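Side-chain contacts in halogenase PltM (Pseudomonas fluorescens, PDB 6BZN), which halogenates phenolic substrates, accepting more than one halide, and belongs to the FAD-dependent halogenases related to tryptophan halogenase: residues L399-Y404 and V477-R482; F110-H115 and H411-W416. All blocks are in the same frame, centred on the assembly; numbering follows the deposited sequence.

Contact 1 of 2, residues L399-Y404 and V477-R482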
ATOM      1  N   LEU A 399       9.800   8.248   3.397  1.00 12.56           N
ATOM      2  CA  LEU A 399       8.613   8.979   2.958  1.00 12.36           C
ATOM      3  C   LEU A 399       7.652   9.259   4.110  1.00 11.87           C
ATOM      4  O   LEU A 399       7.215  10.403   4.299  1.00 11.66           O
ATOM      5  CB  LEU A 399       7.891   8.225   1.845  1.00 12.59           C
ATOM      6  CG  LEU A 399       6.511   8.740   1.426  1.00 13.40           C
ATOM      7  CD1 LEU A 399       6.621  10.114   0.772  1.00 13.63           C
ATOM      8  CD2 LEU A 399       5.816   7.753   0.513  1.00 13.62           C
ATOM      9  N   VAL A 400       7.357   8.227   4.889  1.00 11.22           N
ATOM     10  CA  VAL A 400       6.324   8.310   5.897  1.00 11.31           C
ATOM     11  C   VAL A 400       6.828   9.075   7.118  1.00 11.42           C
ATOM     12  O   VAL A 400       6.128   9.946   7.610  1.00 11.34           O
ATOM     13  CB  VAL A 400       5.771   6.916   6.283  1.00 11.07           C
ATOM     14  CG1 VAL A 400       4.918   6.993   7.540  1.00 11.08           C
ATOM     15  CG2 VAL A 400       4.956   6.347   5.132  1.00 10.85           C
ATOM     16  N   SER A 401       8.025   8.764   7.600  1.00 12.07           N
ATOM     17  CA  SER A 401       8.570   9.476   8.755  1.00 12.58           C
ATOM     18  C   SER A 401       8.658  10.980   8.477  1.00 13.03           C
ATOM     19  O   SER A 401       8.248  11.798   9.303  1.00 13.13           O
ATOM     20  CB  SER A 401       9.931   8.919   9.186  1.00 13.01           C
ATOM     21  OG  SER A 401      10.909   9.042   8.164  1.00 14.05           O
ATOM     22  N   CYS A 402       9.160  11.352   7.305  1.00 13.25           N
ATOM     23  CA  CYS A 402       9.232  12.779   6.943  1.00 12.97           C
ATOM     24  C   CYS A 402       7.832  13.409   6.812  1.00 12.51           C
ATOM     25  O   CYS A 402       7.650  14.574   7.162  1.00 12.31           O
ATOM     26  CB  CYS A 402      10.063  12.975   5.677  1.00 13.88           C
ATOM     27  SG  CYS A 402      11.809  12.546   5.926  1.00 15.00           S
ATOM     28  N   SER A 403       6.849  12.641   6.338  1.00 11.67           N
ATOM     29  CA  SER A 403       5.480  13.118   6.256  1.00 11.86           C
ATOM     30  C   SER A 403       4.882  13.411   7.632  1.00 11.92           C
ATOM     31  O   SER A 403       4.245  14.438   7.823  1.00 11.61           O
ATOM     32  CB  SER A 403       4.595  12.111   5.522  1.00 11.59           C
ATOM     33  OG  SER A 403       5.006  11.965   4.181  1.00 11.45           O
ATOM     34  N   TYR A 404       5.076  12.498   8.580  1.00 12.38           N
ATOM     35  CA  TYR A 404       4.570  12.713   9.936  1.00 13.09           C
ATOM     36  C   TYR A 404       5.161  14.003  10.563  1.00 13.82           C
ATOM     37  O   TYR A 404       4.492  14.670  11.331  1.00 13.84           O
ATOM     38  CB  TYR A 404       4.849  11.510  10.834  1.00 13.13           C
ATOM     39  CG  TYR A 404       3.774  10.432  10.859  1.00 12.81           C
ATOM     40  CD1 TYR A 404       3.718   9.442   9.887  1.00 12.65           C
ATOM     41  CD2 TYR A 404       2.828  10.382  11.886  1.00 12.52           C
ATOM     42  CE1 TYR A 404       2.758   8.437   9.940  1.00 12.24           C
ATOM     43  CE2 TYR A 404       1.870   9.380  11.935  1.00 12.45           C
ATOM     44  CZ  TYR A 404       1.838   8.400  10.962  1.00 11.98           C
ATOM     45  OH  TYR A 404       0.884   7.386  11.025  1.00 11.56           O
ATOM     46  N   VAL A 477      16.304  17.483   4.796  1.00 19.68           N
ATOM     47  CA  VAL A 477      15.738  18.727   5.331  1.00 19.87           C
ATOM     48  C   VAL A 477      14.739  18.420   6.448  1.00 19.93           C
ATOM     49  O   VAL A 477      14.805  19.037   7.524  1.00 18.55           O
ATOM     50  CB  VAL A 477      15.063  19.617   4.240  1.00 19.75           C
ATOM     51  CG1 VAL A 477      14.223  20.725   4.865  1.00 19.91           C
ATOM     52  CG2 VAL A 477      16.109  20.213   3.303  1.00 19.83           C
ATOM     53  N   MET A 478      13.829  17.471   6.200  1.00 18.74           N
ATOM     54  CA  MET A 478      12.820  17.111   7.207  1.00 19.32           C
ATOM     55  C   MET A 478      13.395  16.469   8.465  1.00 20.76           C
ATOM     56  O   MET A 478      12.957  16.798   9.564  1.00 20.56           O
ATOM     57  CB  MET A 478      11.751  16.193   6.617  1.00 18.83           C
ATOM     58  CG  MET A 478      10.900  16.835   5.532  1.00 18.50           C
ATOM     59  SD  MET A 478      10.114  18.393   6.009  1.00 18.03           S
ATOM     60  CE  MET A 478       9.106  17.881   7.389  1.00 17.86           C
ATOM     61  N   GLN A 479      14.360  15.565   8.314  1.00 22.06           N
ATOM     62  CA  GLN A 479      14.958  14.904   9.486  1.00 25.52           C
ATOM     63  C   GLN A 479      15.737  15.915  10.337  1.00 26.16           C
ATOM     64  O   GLN A 479      15.643  15.894  11.562  1.00 25.81           O
ATOM     65  CB  GLN A 479      15.832  13.700   9.082  1.00 27.12           C
ATOM     66  CG  GLN A 479      15.044  12.509   8.506  1.00 29.84           C
ATOM     67  CD  GLN A 479      14.081  11.835   9.494  1.00 32.69           C
ATOM     68  OE1 GLN A 479      14.210  11.979  10.716  1.00 35.12           O
ATOM     69  NE2 GLN A 479      13.113  11.081   8.962  1.00 34.33           N
ATOM     70  N   GLN A 480      16.470  16.813   9.685  1.00 27.85           N
ATOM     71  CA  GLN A 480      17.188  17.879  10.385  1.00 30.92           C
ATOM     72  C   GLN A 480      16.224  18.831  11.106  1.00 30.65           C
ATOM     73  O   GLN A 480      16.471  19.234  12.248  1.00 30.72           O
ATOM     74  CB  GLN A 480      18.061  18.655   9.407  1.00 33.60           C
ATOM     75  CG  GLN A 480      18.987  19.662  10.065  1.00 38.37           C
ATOM     76  CD  GLN A 480      19.652  20.563   9.045  1.00 41.10           C
ATOM     77  OE1 GLN A 480      19.019  21.486   8.525  1.00 44.53           O
ATOM     78  NE2 GLN A 480      20.920  20.300   8.742  1.00 42.03           N
ATOM     79  N   ALA A 481      15.125  19.170  10.434  1.00 29.92           N
ATOM     80  CA  ALA A 481      14.046  19.949  11.043  1.00 29.71           C
ATOM     81  C   ALA A 481      13.486  19.283  12.305  1.00 29.42           C
ATOM     82  O   ALA A 481      13.265  19.966  13.317  1.00 29.68           O
ATOM     83  CB  ALA A 481      12.935  20.199  10.031  1.00 28.74           C
ATOM     84  N   ARG A 482      13.253  17.968  12.256  1.00 29.53           N
ATOM     85  CA  ARG A 482      12.809  17.233  13.446  1.00 30.27           C
ATOM     86  C   ARG A 482      13.908  17.304  14.508  1.00 31.31           C
ATOM     87  O   ARG A 482      13.664  17.775  15.617  1.00 32.21           O
ATOM     88  CB  ARG A 482      12.478  15.764  13.132  1.00 30.14           C
ATOM     89  CG  ARG A 482      12.032  14.937  14.352  1.00 29.72           C
ATOM     90  CD  ARG A 482      11.810  13.465  14.031  1.00 30.54           C
ATOM     91  NE  ARG A 482      12.980  12.867  13.381  1.00 31.08           N
ATOM     92  CZ  ARG A 482      14.134  12.569  13.984  1.00 32.28           C
ATOM     93  NH1 ARG A 482      14.321  12.782  15.290  1.00 32.02           N
ATOM     94  NH2 ARG A 482      15.126  12.046  13.268  1.00 33.47           N
TER
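Cys-402 of helix 383-406 sets its side chain against Met-478 of helix 465-483, where the two backbones come nearest, CA to CA 5.6 Å. The short helical segments cross at 48° with their axes 9.3 Å apart, and about 180 Å² is buried between them. The apolar part is a sulfur-and-methylene contact: Cys-402 SG lies 3.7 Å from Met-478 CB, and Cys-402 CB also rests against Met-478 CB and CG. Met-478 does not reach straight out. Its chain bends twice, at chi2 (-54°) and again one bond further on, which folds the methyl group back alongside the partner helix, CE 3.6 Å from Cys-402 O. Trp-416 of helix 410-441 touches both Cys-402 and Met-478, so a third helix borders this apolar patch.

The polar part lies one residue further along, at Gln-479. Its chain also bends at the second torsion and carries the amide across to the neighbouring helix, where NE2 sits 3.1 Å from Ser-401 OG and 3.6 Å from Cys-402 SG. The stronger partner of Ser-401 OG is Asp-397 O, one turn back on its own helix. The other end of the amide is held within helix 465-483: Arg-482 grips Gln-479 OE1 side-on with two nitrogens, NH2 at 2.7 Å and NE at 3.1 Å. OE1 lies practically in the guanidinium plane, and the NH2 bond is the straighter of the two (157° at the hydrogen).

With OE1 taken by the arginine, the amide is turned so that NE2 faces Ser-401 and Cys-402. The result is a helix-helix joint that is apolar where it is buried, at Cys-402 and Met-478, and polar at its partly exposed margin, at Ser-401 and Gln-479.

Contact 2 of 2, residues F110-H115 and H411-W416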
ATOM      1  N   PHE A 110      -6.093  11.506  -3.675  1.00 17.34           N
ATOM      2  CA  PHE A 110      -5.813  11.619  -2.240  1.00 17.48           C
ATOM      3  C   PHE A 110      -6.098  13.062  -1.839  1.00 17.18           C
ATOM      4  O   PHE A 110      -5.684  13.983  -2.536  1.00 18.23           O
ATOM      5  CB  PHE A 110      -4.342  11.304  -1.925  1.00 18.19           C
ATOM      6  CG  PHE A 110      -3.970   9.817  -1.891  1.00 18.98           C
ATOM      7  CD1 PHE A 110      -4.915   8.788  -1.946  1.00 19.72           C
ATOM      8  CD2 PHE A 110      -2.636   9.455  -1.728  1.00 19.54           C
ATOM      9  CE1 PHE A 110      -4.524   7.447  -1.871  1.00 20.23           C
ATOM     10  CE2 PHE A 110      -2.242   8.113  -1.675  1.00 19.23           C
ATOM     11  CZ  PHE A 110      -3.188   7.109  -1.737  1.00 19.02           C
ATOM     12  N   SER A 111      -6.804  13.266  -0.732  1.00 15.16           N
ATOM     13  CA  SER A 111      -7.021  14.598  -0.196  1.00 14.57           C
ATOM     14  C   SER A 111      -6.512  14.653   1.239  1.00 13.94           C
ATOM     15  O   SER A 111      -6.528  13.645   1.967  1.00 12.45           O
ATOM     16  CB  SER A 111      -8.495  14.989  -0.257  1.00 14.94           C
ATOM     17  OG  SER A 111      -9.288  14.112   0.513  1.00 16.01           O
ATOM     18  N   PHE A 112      -6.047  15.837   1.626  1.00 13.14           N
ATOM     19  CA  PHE A 112      -5.442  16.055   2.932  1.00 13.23           C
ATOM     20  C   PHE A 112      -6.027  17.317   3.530  1.00 13.95           C
ATOM     21  O   PHE A 112      -5.978  18.355   2.884  1.00 14.03           O
ATOM     22  CB  PHE A 112      -3.919  16.190   2.807  1.00 13.56           C
ATOM     23  CG  PHE A 112      -3.259  14.990   2.179  1.00 13.68           C
ATOM     24  CD1 PHE A 112      -3.169  14.873   0.799  1.00 13.84           C
ATOM     25  CD2 PHE A 112      -2.776  13.956   2.964  1.00 14.04           C
ATOM     26  CE1 PHE A 112      -2.585  13.759   0.220  1.00 14.28           C
ATOM     27  CE2 PHE A 112      -2.197  12.834   2.391  1.00 13.82           C
ATOM     28  CZ  PHE A 112      -2.088  12.736   1.020  1.00 13.82           C
ATOM     29  N   ALA A 113      -6.593  17.226   4.735  1.00 13.91           N
ATOM     30  CA  ALA A 113      -7.112  18.380   5.461  1.00 13.71           C
ATOM     31  C   ALA A 113      -6.400  18.455   6.797  1.00 13.69           C
ATOM     32  O   ALA A 113      -6.340  17.459   7.529  1.00 12.95           O
ATOM     33  CB  ALA A 113      -8.607  18.242   5.671  1.00 13.64           C
ATOM     34  N   TRP A 114      -5.833  19.625   7.103  1.00 13.68           N
ATOM     35  CA  TRP A 114      -4.971  19.805   8.272  1.00 13.62           C
ATOM     36  C   TRP A 114      -5.752  20.454   9.412  1.00 13.55           C
ATOM     37  O   TRP A 114      -6.665  21.274   9.183  1.00 14.15           O
ATOM     38  CB  TRP A 114      -3.743  20.644   7.891  1.00 14.13           C
ATOM     39  CG  TRP A 114      -2.760  20.898   9.002  1.00 14.37           C
ATOM     40  CD1 TRP A 114      -1.700  20.112   9.373  1.00 14.61           C
ATOM     41  CD2 TRP A 114      -2.750  22.016   9.882  1.00 14.84           C
ATOM     42  NE1 TRP A 114      -1.037  20.675  10.430  1.00 14.68           N
ATOM     43  CE2 TRP A 114      -1.651  21.852  10.757  1.00 15.04           C
ATOM     44  CE3 TRP A 114      -3.554  23.156  10.007  1.00 15.51           C
ATOM     45  CZ2 TRP A 114      -1.338  22.784  11.748  1.00 15.08           C
ATOM     46  CZ3 TRP A 114      -3.244  24.089  10.998  1.00 15.76           C
ATOM     47  CH2 TRP A 114      -2.148  23.892  11.858  1.00 15.73           C
ATOM     48  N   HIS A 115      -5.400  20.082  10.632  1.00 13.37           N
ATOM     49  CA  HIS A 115      -6.070  20.550  11.855  1.00 13.18           C
ATOM     50  C   HIS A 115      -5.068  20.781  12.943  1.00 13.88           C
ATOM     51  O   HIS A 115      -3.953  20.259  12.888  1.00 14.11           O
ATOM     52  CB  HIS A 115      -7.054  19.520  12.361  1.00 13.23           C
ATOM     53  CG  HIS A 115      -7.966  19.021  11.304  1.00 13.44           C
ATOM     54  ND1 HIS A 115      -9.166  19.623  11.015  1.00 13.67           N
ATOM     55  CD2 HIS A 115      -7.818  18.018  10.413  1.00 13.75           C
ATOM     56  CE1 HIS A 115      -9.741  18.989  10.012  1.00 13.97           C
ATOM     57  NE2 HIS A 115      -8.936  18.019   9.624  1.00 13.75           N
ATOM     58  N   HIS A 411       1.145  24.823   5.865  1.00 16.07           N
ATOM     59  CA  HIS A 411       2.003  25.332   4.788  1.00 16.81           C
ATOM     60  C   HIS A 411       3.160  24.357   4.515  1.00 15.67           C
ATOM     61  O   HIS A 411       3.458  24.041   3.356  1.00 15.49           O
ATOM     62  CB  HIS A 411       2.516  26.756   5.085  1.00 18.05           C
ATOM     63  CG  HIS A 411       3.411  27.303   4.018  1.00 19.24           C
ATOM     64  ND1 HIS A 411       2.957  27.600   2.748  1.00 21.01           N
ATOM     65  CD2 HIS A 411       4.737  27.587   4.018  1.00 19.80           C
ATOM     66  CE1 HIS A 411       3.967  28.036   2.014  1.00 20.53           C
ATOM     67  NE2 HIS A 411       5.057  28.030   2.757  1.00 20.33           N
ATOM     68  N   LEU A 412       3.769  23.843   5.578  1.00 15.30           N
ATOM     69  CA  LEU A 412       4.836  22.850   5.450  1.00 15.40           C
ATOM     70  C   LEU A 412       4.311  21.594   4.746  1.00 14.45           C
ATOM     71  O   LEU A 412       4.947  21.094   3.804  1.00 14.15           O
ATOM     72  CB  LEU A 412       5.434  22.514   6.821  1.00 15.84           C
ATOM     73  CG  LEU A 412       6.527  21.440   6.895  1.00 16.28           C
ATOM     74  CD1 LEU A 412       7.688  21.760   5.979  1.00 15.96           C
ATOM     75  CD2 LEU A 412       6.989  21.289   8.335  1.00 16.40           C
ATOM     76  N   TRP A 413       3.139  21.116   5.167  1.00 13.54           N
ATOM     77  CA  TRP A 413       2.527  19.967   4.501  1.00 13.13           C
ATOM     78  C   TRP A 413       2.324  20.253   3.011  1.00 13.17           C
ATOM     79  O   TRP A 413       2.649  19.428   2.158  1.00 12.49           O
ATOM     80  CB  TRP A 413       1.203  19.532   5.133  1.00 12.91           C
ATOM     81  CG  TRP A 413       0.644  18.420   4.361  1.00 12.96           C
ATOM     82  CD1 TRP A 413      -0.346  18.481   3.423  1.00 13.19           C
ATOM     83  CD2 TRP A 413       1.123  17.081   4.353  1.00 12.71           C
ATOM     84  NE1 TRP A 413      -0.526  17.246   2.855  1.00 13.34           N
ATOM     85  CE2 TRP A 413       0.361  16.368   3.412  1.00 13.00           C
ATOM     86  CE3 TRP A 413       2.117  16.405   5.068  1.00 13.16           C
ATOM     87  CZ2 TRP A 413       0.553  15.002   3.173  1.00 13.23           C
ATOM     88  CZ3 TRP A 413       2.310  15.055   4.835  1.00 13.36           C
ATOM     89  CH2 TRP A 413       1.535  14.364   3.887  1.00 13.37           C
ATOM     90  N   ASN A 414       1.784  21.428   2.703  1.00 13.39           N
ATOM     91  CA  ASN A 414       1.506  21.787   1.315  1.00 13.56           C
ATOM     92  C   ASN A 414       2.784  21.707   0.481  1.00 13.13           C
ATOM     93  O   ASN A 414       2.791  21.079  -0.582  1.00 12.70           O
ATOM     94  CB  ASN A 414       0.840  23.182   1.266  1.00 14.19           C
ATOM     95  CG  ASN A 414       0.518  23.648  -0.139  1.00 14.44           C
ATOM     96  OD1 ASN A 414       0.459  22.873  -1.087  1.00 14.18           O
ATOM     97  ND2 ASN A 414       0.312  24.960  -0.275  1.00 15.65           N
ATOM     98  N   VAL A 415       3.883  22.288   0.975  1.00 13.16           N
ATOM     99  CA  VAL A 415       5.144  22.215   0.241  1.00 13.20           C
ATOM    100  C   VAL A 415       5.619  20.753   0.152  1.00 12.75           C
ATOM    101  O   VAL A 415       5.958  20.261  -0.929  1.00 11.97           O
ATOM    102  CB  VAL A 415       6.254  23.098   0.858  1.00 13.73           C
ATOM    103  CG1 VAL A 415       7.504  22.997   0.019  1.00 14.07           C
ATOM    104  CG2 VAL A 415       5.819  24.570   0.907  1.00 14.24           C
ATOM    105  N   TRP A 416       5.615  20.072   1.296  1.00 12.67           N
ATOM    106  CA  TRP A 416       6.095  18.685   1.364  1.00 12.59           C
ATOM    107  C   TRP A 416       5.360  17.718   0.427  1.00 12.73           C
ATOM    108  O   TRP A 416       6.008  16.883  -0.208  1.00 12.92           O
ATOM    109  CB  TRP A 416       6.075  18.149   2.806  1.00 13.04           C
ATOM    110  CG  TRP A 416       6.272  16.666   2.861  1.00 13.12           C
ATOM    111  CD1 TRP A 416       5.310  15.731   3.045  1.00 13.58           C
ATOM    112  CD2 TRP A 416       7.490  15.956   2.642  1.00 13.88           C
ATOM    113  NE1 TRP A 416       5.857  14.472   3.025  1.00 13.65           N
ATOM    114  CE2 TRP A 416       7.197  14.583   2.762  1.00 14.16           C
ATOM    115  CE3 TRP A 416       8.809  16.345   2.382  1.00 14.35           C
ATOM    116  CZ2 TRP A 416       8.171  13.598   2.630  1.00 14.40           C
ATOM    117  CZ3 TRP A 416       9.782  15.364   2.262  1.00 14.63           C
ATOM    118  CH2 TRP A 416       9.450  14.001   2.377  1.00 14.50           C
TER
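Phe-112 of strand 109-114 and Trp-413 of helix 410-441 form the direct contact between sheet and helix here, two buried aromatic side chains that cross at about a right angle. Packing is tight where Trp-413 CZ2 comes over one face of the phenyl ring: it stands 3.4 Å above the phenyl plane, displaced toward the rim of that ring, and lies 3.5 Å from Phe-112 CD2 and 3.6 Å from Phe-112 CE2. The pyrrole side follows, with Trp-413 NE1 3.6 Å from Phe-112 CB. The planes meet at 48° and the six-membered rings are 5.1 Å apart between centroids, an oblique aromatic pair. Trp-413 CG is anti to the backbone N (chi1 177°), which extends the indole from the helix toward the strand. His-250 of the adjacent strand stacks on Phe-112, while Val-127 and Ile-252 on the flanking strands touch Trp-413.

The looser side lies toward the strand's end. Trp-114, partly exposed, also points toward the helix, but its side chain comes no nearer than 5.2 Å; its NE1 is instead hydrogen-bonded to Phe-407 O, just before helix 410-441.

Replacing Phe-112 by an alanine would probably open a gap beside Trp-413 CZ2 and NE1 and leave His-250 without its stacking partner.

The side chain of Phe-112 is about 9 Å from that of Ser-351, a residue seen to bind FAD, though no flavin is present in this model. No hydrogen bond crosses between strand and helix. The chemistry implies an adhesion of van der Waals and aromatic character, with one ring pair that helps to seat helix 410-441 on the sheet.

Overall arrangement
Contact 1 and contact 2 lie on the same side of the chain's centre, 14 Å apart between centres, and meet through consecutive helices, 383-406 and 410-441. Trp-416 NE1 is probably hydrogen-bonded to Ser-403 OG at 2.9 Å, its ring carbon CH2 packs 3.5 Å from Cys-402 CB, and Trp-413 CZ3 approaches Ser-403 O. Contact 2 is fully buried, joins helix to mixed sheet, and is purely aromatic across its segments. Contact 1 is only partly buried, joins helix to helix, and adds a polar margin to its sulfur-containing core. Contact 2 also stands nearer the flavin-binding residues, whereas contact 1 lies away from the annotated sites.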